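Local structure of malonate decarboxylase subunit alpha (Acinetobacter baumannii ATCC 17978, 6MPR) at residues I277-P282 against L306-E311; G289-I294 against T312-S317. The protein probably acts as the transferase of malonate decarboxylase, exchanging acetate for malonate on the acyl carrier protein thioester before decarboxylation. One frame throughout, in Å; residues are numbered along the deposited sequence.

Contact 1 (277-282 with 306-311) and contact 2 (289-294 with 312-317) lie on the same side of the chain's centre, their own centres about 9 Å apart. Along the chain the segments alternate: helix 272-287, the loop that follows it, helix 307-311, then the loop into strand 317-319. The chain thus pairs helix with helix and then loop with loop at one end of the mixed sheet, beside strands 297-299 and 317-319. The two contacts meet where Ala309 O probably accepts a hydrogen bond from Trp314 N at 3.0 Å and the Trp314 indole packs against Leu281 and Pro282. Together they tie helix 272-287 and the loop after it to the chain running into edge strand 317-319.

Contact 1. Residues I277-P282 against L306-E311; sequences IELILP and LIPAIE
Glu278 OE2, whose carboxylate lies beside Leu306, is held by two imidazoles: it hydrogen-bonds with ND1 of both His268 and His303, while OE1 hydrogen-bonds with OG1 of Thr305. Across the contact itself OE1 comes no nearer than 3.6 Å to Leu306 N, a close approach without a hydrogen bond. Nearer the backbone, the Glu278 and Leu306 side chains cross at about a right angle. Glu278 CG, anti to its own carbonyl carbon (chi1 -59°), meets Leu306 CD1 at 4.0 Å.

The backbones are joined through water. Pro282 has no N-H to complete the helical bond to Glu278 O, and helix 272-287 kinks there. Glu278 O instead accepts a hydrogen bond from a water at 2.7 Å, and that water accepts one from Ala309 N at 2.9 Å. Both segments belong to the helical layer over the mixed sheet: helix 272-287 lies in the beta-alpha-beta crossover between the parallel strands 265-268 and 297-299, helix 307-311 in the next one, leading to strand 317-319. The short axes run 7.9 Å apart at 33°.

The apolar packing is carried by the two prolines and Leu279. Leu279 CD2 lies against the Pro308 ring, 3.8 Å from CG and nearly as close to CD. Pro282 CG rests on the Pro308-Ala309 peptide, 3.7 Å from Ala309 N, and also reaches Pro308 CB. Beyond the pair, Pro308 packs on Leu550 and Trp553 of helix 547-553, and Ile310 meets Trp20 of the second subunit.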
ATOM      1  N   ILE A 277      24.942  -9.351   7.604  1.00 11.97           N
ATOM      2  CA  ILE A 277      23.921 -10.370   7.875  1.00 11.78           C
ATOM      3  C   ILE A 277      23.774 -11.300   6.678  1.00 13.03           C
ATOM      4  O   ILE A 277      23.846 -12.533   6.805  1.00 11.84           O
ATOM      5  CB  ILE A 277      22.569  -9.708   8.219  1.00 12.20           C
ATOM      6  CG1 ILE A 277      22.610  -9.051   9.597  1.00 13.50           C
ATOM      7  CG2 ILE A 277      21.441 -10.731   8.163  1.00 13.20           C
ATOM      8  CD1 ILE A 277      21.339  -8.285   9.920  1.00 15.43           C
ATOM      9  N   GLU A 278      23.551 -10.712   5.496  1.00 14.83           N
ATOM     10  CA  GLU A 278      23.387 -11.493   4.273  1.00 12.53           C
ATOM     11  C   GLU A 278      24.579 -12.414   4.038  1.00 13.49           C
ATOM     12  O   GLU A 278      24.405 -13.577   3.649  1.00 14.21           O
ATOM     13  CB  GLU A 278      23.185 -10.546   3.086  1.00 13.27           C
ATOM     14  CG  GLU A 278      21.954  -9.628   3.242  1.00 10.11           C
ATOM     15  CD  GLU A 278      21.917  -8.448   2.285  1.00 14.74           C
ATOM     16  OE1 GLU A 278      22.621  -8.466   1.257  1.00 14.98           O
ATOM     17  OE2 GLU A 278      21.169  -7.486   2.585  1.00 12.37           O
ATOM     18  N   LEU A 279      25.794 -11.926   4.301  1.00 17.12           N
ATOM     19  CA  LEU A 279      27.008 -12.684   4.011  1.00 13.41           C
ATOM     20  C   LEU A 279      27.386 -13.698   5.088  1.00 17.33           C
ATOM     21  O   LEU A 279      28.231 -14.562   4.822  1.00 16.08           O
ATOM     22  CB  LEU A 279      28.185 -11.734   3.772  1.00 13.96           C
ATOM     23  CG  LEU A 279      28.093 -11.014   2.423  1.00 16.02           C
ATOM     24  CD1 LEU A 279      29.159  -9.926   2.302  1.00 19.06           C
ATOM     25  CD2 LEU A 279      28.208 -12.020   1.284  1.00 15.03           C
ATOM     26  N   ILE A 280      26.795 -13.648   6.282  1.00 14.46           N
ATOM     27  CA  ILE A 280      27.088 -14.670   7.276  1.00 14.64           C
ATOM     28  C   ILE A 280      25.930 -15.630   7.488  1.00 18.20           C
ATOM     29  O   ILE A 280      26.077 -16.583   8.256  1.00 13.83           O
ATOM     30  CB  ILE A 280      27.554 -14.084   8.631  1.00 14.17           C
ATOM     31  CG1 ILE A 280      26.416 -13.401   9.384  1.00 18.53           C
ATOM     32  CG2 ILE A 280      28.767 -13.177   8.467  1.00 16.59           C
ATOM     33  CD1 ILE A 280      26.775 -13.037  10.804  1.00 19.23           C
ATOM     34  N   LEU A 281      24.793 -15.434   6.827  1.00 14.47           N
ATOM     35  CA  LEU A 281      23.793 -16.501   6.826  1.00 16.02           C
ATOM     36  C   LEU A 281      24.379 -17.841   6.402  1.00 16.45           C
ATOM     37  O   LEU A 281      24.171 -18.828   7.123  1.00 14.85           O
ATOM     38  CB  LEU A 281      22.597 -16.116   5.946  1.00 18.86           C
ATOM     39  CG  LEU A 281      21.619 -15.130   6.568  1.00 17.25           C
ATOM     40  CD1 LEU A 281      20.617 -14.731   5.505  1.00 12.50           C
ATOM     41  CD2 LEU A 281      20.926 -15.774   7.772  1.00 17.49           C
ATOM     42  N   PRO A 282      25.137 -17.954   5.302  1.00 17.13           N
ATOM     43  CA  PRO A 282      25.605 -19.284   4.884  1.00 17.24           C
ATOM     44  C   PRO A 282      26.750 -19.833   5.717  1.00 17.93           C
ATOM     45  O   PRO A 282      27.163 -20.979   5.489  1.00 16.42           O
ATOM     46  CB  PRO A 282      26.058 -19.057   3.426  1.00 23.06           C
ATOM     47  CG  PRO A 282      25.446 -17.737   3.020  1.00 15.33           C
ATOM     48  CD  PRO A 282      25.431 -16.939   4.273  1.00 16.57           C
ATOM     49  N   LEU A 306      23.746 -10.654  -1.422  1.00 11.87           N
ATOM     50  CA  LEU A 306      22.852 -11.786  -1.199  1.00 12.56           C
ATOM     51  C   LEU A 306      23.209 -13.008  -2.040  1.00 16.65           C
ATOM     52  O   LEU A 306      22.624 -14.075  -1.833  1.00 12.85           O
ATOM     53  CB  LEU A 306      21.388 -11.377  -1.481  1.00 10.78           C
ATOM     54  CG  LEU A 306      20.279 -12.239  -0.870  1.00 12.26           C
ATOM     55  CD1 LEU A 306      20.311 -12.118   0.652  1.00 16.38           C
ATOM     56  CD2 LEU A 306      18.913 -11.807  -1.421  1.00 12.43           C
ATOM     57  N   ILE A 307      24.159 -12.896  -2.971  1.00 12.58           N
ATOM     58  CA  ILE A 307      24.468 -14.025  -3.857  1.00 11.40           C
ATOM     59  C   ILE A 307      24.817 -15.301  -3.087  1.00 11.86           C
ATOM     60  O   ILE A 307      24.260 -16.359  -3.411  1.00 11.97           O
ATOM     61  CB  ILE A 307      25.539 -13.623  -4.877  1.00 11.76           C
ATOM     62  CG1 ILE A 307      24.953 -12.594  -5.867  1.00 11.34           C
ATOM     63  CG2 ILE A 307      26.067 -14.847  -5.628  1.00 12.34           C
ATOM     64  CD1 ILE A 307      25.959 -12.056  -6.862  1.00 12.36           C
ATOM     65  N   PRO A 308      25.700 -15.283  -2.081  1.00 13.64           N
ATOM     66  CA  PRO A 308      25.999 -16.550  -1.388  1.00 12.92           C
ATOM     67  C   PRO A 308      24.776 -17.163  -0.708  1.00 12.40           C
ATOM     68  O   PRO A 308      24.598 -18.388  -0.740  1.00 14.25           O
ATOM     69  CB  PRO A 308      27.095 -16.144  -0.389  1.00 13.01           C
ATOM     70  CG  PRO A 308      27.762 -14.974  -1.045  1.00 12.98           C
ATOM     71  CD  PRO A 308      26.617 -14.206  -1.653  1.00 13.14           C
ATOM     72  N   ALA A 309      23.919 -16.339  -0.101  1.00 11.87           N
ATOM     73  CA  ALA A 309      22.687 -16.841   0.504  1.00 14.63           C
ATOM     74  C   ALA A 309      21.743 -17.443  -0.538  1.00 14.96           C
ATOM     75  O   ALA A 309      21.015 -18.395  -0.236  1.00 13.33           O
ATOM     76  CB  ALA A 309      21.983 -15.709   1.266  1.00 13.97           C
ATOM     77  N   ILE A 310      21.700 -16.879  -1.754  1.00 11.29           N
ATOM     78  CA  ILE A 310      20.912 -17.503  -2.813  1.00 11.29           C
ATOM     79  C   ILE A 310      21.546 -18.820  -3.236  1.00 11.93           C
ATOM     80  O   ILE A 310      20.870 -19.848  -3.341  1.00 14.41           O
ATOM     81  CB  ILE A 310      20.778 -16.567  -4.021  1.00 11.56           C
ATOM     82  CG1 ILE A 310      20.027 -15.295  -3.637  1.00 11.09           C
ATOM     83  CG2 ILE A 310      20.065 -17.284  -5.167  1.00 12.87           C
ATOM     84  CD1 ILE A 310      20.113 -14.232  -4.722  1.00 13.17           C
ATOM     85  N   GLU A 311      22.857 -18.805  -3.492  1.00 13.03           N
ATOM     86  CA  GLU A 311      23.506 -19.991  -4.050  1.00 15.09           C
ATOM     87  C   GLU A 311      23.459 -21.173  -3.097  1.00 18.82           C
ATOM     88  O   GLU A 311      23.446 -22.327  -3.551  1.00 14.81           O
ATOM     89  CB  GLU A 311      24.957 -19.678  -4.418  1.00 17.85           C
ATOM     90  CG  GLU A 311      25.102 -18.664  -5.547  1.00 18.10           C
ATOM     91  CD  GLU A 311      24.388 -19.108  -6.814  1.00 15.45           C
ATOM     92  OE1 GLU A 311      24.779 -20.140  -7.390  1.00 17.22           O
ATOM     93  OE2 GLU A 311      23.418 -18.430  -7.221  1.00 21.10           O
TER
HETATM   94  O   HOH W   1      24.820 -13.807   0.990  1.00 12.29           O

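Contact 2. Residues G289-I294 against T312-S317; sequences GLKGKI and TGWVES
Lys291 lies across one face of the Trp314 indole. Its CA sits 3.5 Å from the centroid of the six-membered ring and 9° off the ring normal, a CH-pi contact, and its CB follows over the CE2-CZ2 bond. With CG anti to the backbone N (chi1 180°), Lys291 CG lies 4.0 Å from Trp314 CE2 and NE1; beyond a bend at chi3, CE is 3.6 Å from Trp314 NE1. From there NZ donates to Thr312 O at 3.0 Å, in the plane of that carbonyl. The ammonium has a further, weak and long ion pair with Glu286.

Leu290 CB meets the far end of the six-membered ring, 3.7 Å from Trp314 CH2. Ile294 lies side by side with the indole, with CG1 held between its backbone N and carbonyl carbon (chi1 63°) and set in the ring plane at the edge, 3.9 Å from Trp314 CZ3. One water links the two loops: it accepts from Gly292 N and donates to Ile294 O and to Trp314 O, the last at 2.7 Å.

Both loops leave their helices through Schellman motifs, at Gly289 and Gly313. Trp314 and Ile294 also pack on Leu281 of helix 272-287, Leu290 reaches Ile254 of helix 244-261, and Val315 touches Ala309 and Ile310 of helix 307-311 and Trp298 of strand 297-299, just before the chain enters strand 317-319.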
ATOM      1  N   GLY A 289      22.270 -24.176  12.242  1.00 16.14           N
ATOM      2  CA  GLY A 289      21.281 -25.082  11.682  1.00 24.10           C
ATOM      3  C   GLY A 289      20.035 -24.409  11.151  1.00 25.80           C
ATOM      4  O   GLY A 289      18.966 -25.031  11.128  1.00 24.24           O
ATOM      5  N   LEU A 290      20.143 -23.158  10.701  1.00 21.61           N
ATOM      6  CA  LEU A 290      18.968 -22.339  10.431  1.00 18.49           C
ATOM      7  C   LEU A 290      18.540 -22.293   8.964  1.00 16.23           C
ATOM      8  O   LEU A 290      17.576 -21.581   8.649  1.00 14.41           O
ATOM      9  CB  LEU A 290      19.206 -20.909  10.938  1.00 13.85           C
ATOM     10  CG  LEU A 290      19.381 -20.756  12.453  1.00 15.18           C
ATOM     11  CD1 LEU A 290      19.740 -19.303  12.821  1.00 18.94           C
ATOM     12  CD2 LEU A 290      18.142 -21.218  13.192  1.00 20.95           C
ATOM     13  N   LYS A 291      19.211 -23.011   8.056  1.00 17.94           N
ATOM     14  CA  LYS A 291      18.840 -22.897   6.646  1.00 23.55           C
ATOM     15  C   LYS A 291      17.424 -23.410   6.436  1.00 13.82           C
ATOM     16  O   LYS A 291      17.063 -24.488   6.920  1.00 17.06           O
ATOM     17  CB  LYS A 291      19.807 -23.664   5.744  1.00 24.74           C
ATOM     18  CG  LYS A 291      19.431 -23.557   4.257  1.00 26.48           C
ATOM     19  CD  LYS A 291      20.242 -24.497   3.374  1.00 27.85           C
ATOM     20  CE  LYS A 291      21.732 -24.207   3.480  1.00 30.99           C
ATOM     21  NZ  LYS A 291      22.544 -25.161   2.666  1.00 29.68           N
ATOM     22  N   GLY A 292      16.620 -22.636   5.715  1.00 18.40           N
ATOM     23  CA  GLY A 292      15.230 -22.967   5.507  1.00 21.74           C
ATOM     24  C   GLY A 292      14.311 -22.679   6.675  1.00 22.28           C
ATOM     25  O   GLY A 292      13.089 -22.829   6.528  1.00 24.89           O
ATOM     26  N   LYS A 293      14.849 -22.268   7.826  1.00 16.40           N
ATOM     27  CA  LYS A 293      14.041 -21.955   9.000  1.00 13.85           C
ATOM     28  C   LYS A 293      13.836 -20.469   9.206  1.00 18.81           C
ATOM     29  O   LYS A 293      12.969 -20.092  10.002  1.00 22.40           O
ATOM     30  CB  LYS A 293      14.691 -22.515  10.271  1.00 17.09           C
ATOM     31  CG  LYS A 293      14.847 -24.019  10.246  1.00 19.19           C
ATOM     32  CD  LYS A 293      15.461 -24.524  11.535  1.00 19.53           C
ATOM     33  CE  LYS A 293      15.893 -25.973  11.379  1.00 28.10           C
ATOM     34  NZ  LYS A 293      16.806 -26.355  12.491  1.00 34.81           N
ATOM     35  N   ILE A 294      14.654 -19.630   8.561  1.00 15.29           N
ATOM     36  CA  ILE A 294      14.572 -18.177   8.662  1.00 13.40           C
ATOM     37  C   ILE A 294      14.948 -17.579   7.312  1.00 15.61           C
ATOM     38  O   ILE A 294      15.672 -18.181   6.515  1.00 18.44           O
ATOM     39  CB  ILE A 294      15.482 -17.573   9.756  1.00 14.42           C
ATOM     40  CG1 ILE A 294      16.958 -17.850   9.438  1.00 13.64           C
ATOM     41  CG2 ILE A 294      15.131 -18.141  11.148  1.00 16.67           C
ATOM     42  CD1 ILE A 294      17.926 -17.083  10.310  1.00 13.37           C
ATOM     43  N   THR A 312      23.463 -20.922  -1.784  1.00 13.27           N
ATOM     44  CA  THR A 312      23.431 -22.024  -0.825  1.00 16.85           C
ATOM     45  C   THR A 312      22.022 -22.431  -0.425  1.00 15.45           C
ATOM     46  O   THR A 312      21.873 -23.301   0.443  1.00 21.49           O
ATOM     47  CB  THR A 312      24.228 -21.681   0.439  1.00 18.22           C
ATOM     48  OG1 THR A 312      23.796 -20.411   0.946  1.00 15.56           O
ATOM     49  CG2 THR A 312      25.726 -21.629   0.143  1.00 14.34           C
ATOM     50  N   GLY A 313      20.993 -21.835  -1.021  1.00 15.74           N
ATOM     51  CA  GLY A 313      19.628 -22.298  -0.823  1.00 20.89           C
ATOM     52  C   GLY A 313      18.859 -21.657   0.313  1.00 16.92           C
ATOM     53  O   GLY A 313      17.789 -22.166   0.665  1.00 16.10           O
ATOM     54  N   TRP A 314      19.353 -20.557   0.894  1.00 12.11           N
ATOM     55  CA  TRP A 314      18.602 -19.888   1.954  1.00 11.77           C
ATOM     56  C   TRP A 314      17.437 -19.096   1.393  1.00 12.97           C
ATOM     57  O   TRP A 314      16.360 -19.048   2.000  1.00 15.17           O
ATOM     58  CB  TRP A 314      19.492 -18.925   2.737  1.00 12.75           C
ATOM     59  CG  TRP A 314      20.462 -19.601   3.622  1.00 13.85           C
ATOM     60  CD1 TRP A 314      21.603 -20.246   3.241  1.00 19.49           C
ATOM     61  CD2 TRP A 314      20.400 -19.692   5.049  1.00 12.95           C
ATOM     62  NE1 TRP A 314      22.249 -20.746   4.347  1.00 16.75           N
ATOM     63  CE2 TRP A 314      21.535 -20.411   5.468  1.00 14.98           C
ATOM     64  CE3 TRP A 314      19.495 -19.231   6.011  1.00 12.23           C
ATOM     65  CZ2 TRP A 314      21.778 -20.704   6.811  1.00 18.81           C
ATOM     66  CZ3 TRP A 314      19.736 -19.513   7.336  1.00 15.85           C
ATOM     67  CH2 TRP A 314      20.870 -20.248   7.728  1.00 13.76           C
ATOM     68  N   VAL A 315      17.643 -18.457   0.247  1.00 15.75           N
ATOM     69  CA  VAL A 315      16.736 -17.442  -0.270  1.00 12.11           C
ATOM     70  C   VAL A 315      15.786 -18.111  -1.251  1.00 14.94           C
ATOM     71  O   VAL A 315      16.198 -18.518  -2.346  1.00 16.88           O
ATOM     72  CB  VAL A 315      17.500 -16.301  -0.948  1.00 11.74           C
ATOM     73  CG1 VAL A 315      16.517 -15.302  -1.530  1.00 12.88           C
ATOM     74  CG2 VAL A 315      18.451 -15.616   0.035  1.00 14.63           C
ATOM     75  N   GLU A 316      14.502 -18.172  -0.885  1.00 12.01           N
ATOM     76  CA  GLU A 316      13.504 -18.837  -1.713  1.00 14.42           C
ATOM     77  C   GLU A 316      12.832 -17.911  -2.711  1.00 13.33           C
ATOM     78  O   GLU A 316      12.474 -18.357  -3.809  1.00 14.72           O
ATOM     79  CB  GLU A 316      12.459 -19.510  -0.819  1.00 13.43           C
ATOM     80  CG  GLU A 316      13.116 -20.710  -0.127  1.00 27.13           C
ATOM     81  CD  GLU A 316      12.253 -21.392   0.911  1.00 36.06           C
ATOM     82  OE1 GLU A 316      12.824 -22.173   1.703  1.00 37.74           O
ATOM     83  OE2 GLU A 316      11.024 -21.156   0.941  1.00 33.67           O
ATOM     84  N   SER A 317      12.677 -16.638  -2.370  1.00 10.55           N
ATOM     85  CA  SER A 317      11.990 -15.704  -3.245  1.00  9.28           C
ATOM     86  C   SER A 317      12.473 -14.295  -2.939  1.00  9.09           C
ATOM     87  O   SER A 317      12.736 -13.949  -1.781  1.00  9.91           O
ATOM     88  CB  SER A 317      10.474 -15.796  -3.064  1.00 12.39           C
ATOM     89  OG  SER A 317      10.082 -15.301  -1.790  1.00 11.84           O
TER
HETATM   90  O   HOH W   2      16.390 -19.987   4.519  1.00 13.57           O